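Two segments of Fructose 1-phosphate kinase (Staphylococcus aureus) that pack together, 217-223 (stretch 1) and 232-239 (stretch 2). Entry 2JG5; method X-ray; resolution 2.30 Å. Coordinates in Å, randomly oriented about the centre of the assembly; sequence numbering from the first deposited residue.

Stretch 1 217-223: SLGGDGA
Stretch 2 232-239: IKAVNPQG

Stretch 1 is a compact turn, 218-222, between strand residues Ser217 (phi/psi -79/131) and Ala223; stretch 2 is the end of a strand, 232-235, that runs out into an extended loop. They meet antiparallel at a single bridge, Ala223 opposite Ala234, with CA atoms 5.3 Å apart. One residue back in stretch 1 and one forward in stretch 2, the CA atoms of Gly222 and Val235 are 4.5 Å apart. The contact buries 316 Å², summed over both sides.

Backbone hydrogen bonds define the register. Ala223 N donates to Ala234 O (3.2 Å, 161°) and Ala234 N donates to Ala223 O (3.0 Å, 167°), the closed pair of a hydrogen-bonded antiparallel bridge. Ala223 (-159/161) is nearly fully extended and Ala234 (-104/137) is an ordinary strand residue; both methyl groups lie on the same face of the sheet, and both residues are buried, where a small apolar side chain fits well.

Bonds within stretch 1 hold the turn that precedes the bridge. Leu218 N donates to Gly222 O (2.9 Å), Asp221 N to Leu218 O (3.3 Å) and Gly222 N to Gly219 O (3.2 Å). The chain passes through Leu218 (-115/14), Gly219 (69/-132), Gly220 (-71/5), Asp221 (-105/11) and Gly222 (92/-143). The positive phi of Gly219 by itself favours glycine. At Gly222 the demand is stronger: an ideal CB would lie 2.0 Å from Ala234 O and would also jam against the preceding carbonyl oxygen. Without one, Gly222 CA approaches Ala234 O to 3.3 Å in a CA-H...O contact (150° at the hydrogen), beside the N-H bond.

Polar packing centres on Asn236 (-91/155; chi1 50°, p; chi2 -107°), whose CB starts sideways but whose amide comes nearer the turn. Its OD1 lies 3.2 Å from Gly222 CA, and its ND2 is 3.6 Å from Gly220 O; these are packing contacts. The amide's hydrogen bond is a weak one within its own stretch, from ND2 to Pro237 O (3.4 Å, 169°).

The aliphatic part of Lys233 (-108/122; chi1-4 t, p, t, m) leaves sideways, then packs on stretch 1: CE lies 3.9 Å from Leu218 CD1, an apolar contact, while CE is also 3.7 Å from Asp221 O and CD 3.7 Å from Ala223 O, van der Waals contacts with backbone oxygens. Leu218 (m, t) points toward stretch 2; the Lys233 ammonium is hydrogen-bonded elsewhere in the structure. The CA-to-CB bonds of Asp221 (chi1 m) and Val235 (chi1 t) point away from the other stretch, and both residues are exposed.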

# COMPACT_ATOMS: atom_id res chain seq x y z
N SER A 217 -33.38 -0.84 -5.28
CA SER A 217 -32.93 0.14 -4.33
C SER A 217 -33.44 1.52 -4.71
O SER A 217 -33.33 1.95 -5.86
CB SER A 217 -31.40 0.13 -4.26
OG SER A 217 -30.93 0.96 -3.21
N LEU A 218 -34.01 2.21 -3.73
CA LEU A 218 -34.54 3.56 -3.94
C LEU A 218 -33.77 4.58 -3.11
O LEU A 218 -34.20 5.72 -2.94
CB LEU A 218 -36.04 3.60 -3.60
CG LEU A 218 -36.92 2.51 -4.22
CD1 LEU A 218 -38.31 2.54 -3.58
CD2 LEU A 218 -37.00 2.65 -5.74
N GLY A 219 -32.61 4.16 -2.60
CA GLY A 219 -31.74 5.01 -1.79
C GLY A 219 -32.38 5.31 -0.46
O GLY A 219 -32.89 4.40 0.21
N GLY A 220 -32.37 6.59 -0.08
CA GLY A 220 -32.97 7.01 1.19
C GLY A 220 -34.49 6.94 1.21
O GLY A 220 -35.12 7.38 2.17
N ASP A 221 -35.08 6.42 0.13
CA ASP A 221 -36.54 6.28 0.02
C ASP A 221 -36.95 4.83 0.22
O ASP A 221 -38.10 4.46 -0.04
CB ASP A 221 -37.04 6.80 -1.33
CG ASP A 221 -36.82 8.29 -1.50
OD1 ASP A 221 -36.14 8.90 -0.66
OD2 ASP A 221 -37.35 8.86 -2.49
N GLY A 222 -36.00 4.02 0.67
CA GLY A 222 -36.24 2.61 0.93
C GLY A 222 -35.94 1.71 -0.24
O GLY A 222 -34.98 1.92 -0.98
N ALA A 223 -36.75 0.67 -0.39
CA ALA A 223 -36.55 -0.33 -1.43
C ALA A 223 -37.83 -1.08 -1.73
O ALA A 223 -38.77 -1.06 -0.94
CB ALA A 223 -35.44 -1.32 -1.02
N ILE A 232 -43.19 -5.92 -2.21
CA ILE A 232 -43.14 -5.36 -0.86
C ILE A 232 -42.44 -4.00 -0.84
O ILE A 232 -41.45 -3.78 -1.55
CB ILE A 232 -42.46 -6.34 0.15
CG1 ILE A 232 -43.20 -7.68 0.18
CG2 ILE A 232 -42.43 -5.74 1.58
CD1 ILE A 232 -42.30 -8.87 0.38
N LYS A 233 -42.98 -3.10 -0.03
CA LYS A 233 -42.36 -1.79 0.13
C LYS A 233 -41.72 -1.67 1.50
O LYS A 233 -42.37 -1.84 2.53
CB LYS A 233 -43.38 -0.66 -0.09
CG LYS A 233 -42.81 0.75 0.03
CD LYS A 233 -41.76 1.05 -1.03
CE LYS A 233 -41.00 2.33 -0.73
NZ LYS A 233 -41.79 3.55 -1.07
N ALA A 234 -40.42 -1.40 1.49
CA ALA A 234 -39.69 -1.07 2.72
C ALA A 234 -39.43 0.43 2.77
O ALA A 234 -39.07 1.05 1.76
CB ALA A 234 -38.40 -1.84 2.80
N VAL A 235 -39.63 1.01 3.94
CA VAL A 235 -39.36 2.42 4.15
C VAL A 235 -38.45 2.55 5.38
O VAL A 235 -38.82 2.15 6.48
CB VAL A 235 -40.68 3.23 4.31
CG1 VAL A 235 -40.44 4.52 5.05
CG2 VAL A 235 -41.33 3.50 2.95
N ASN A 236 -37.25 3.09 5.17
CA ASN A 236 -36.30 3.23 6.27
C ASN A 236 -36.42 4.58 6.99
O ASN A 236 -36.89 5.56 6.40
CB ASN A 236 -34.85 2.97 5.80
CG ASN A 236 -34.47 3.75 4.55
OD1 ASN A 236 -34.37 3.19 3.46
ND2 ASN A 236 -34.24 5.05 4.70
N PRO A 237 -35.99 4.63 8.28
CA PRO A 237 -36.02 5.90 9.00
C PRO A 237 -35.12 6.94 8.32
O PRO A 237 -34.10 6.59 7.73
CB PRO A 237 -35.46 5.54 10.38
CG PRO A 237 -34.70 4.28 10.17
CD PRO A 237 -35.46 3.54 9.12
N GLN A 238 -35.52 8.20 8.38
CA GLN A 238 -34.67 9.26 7.88
C GLN A 238 -33.54 9.52 8.88
O GLN A 238 -33.63 9.14 10.05
CB GLN A 238 -35.49 10.54 7.61
CG GLN A 238 -35.81 10.78 6.13
CD GLN A 238 -37.00 9.98 5.61
OE1 GLN A 238 -37.14 8.77 5.86
NE2 GLN A 238 -37.87 10.65 4.85
N GLY A 239 -32.47 10.14 8.40
CA GLY A 239 -31.34 10.49 9.25
C GLY A 239 -30.19 11.01 8.42
O GLY A 239 -30.23 10.94 7.19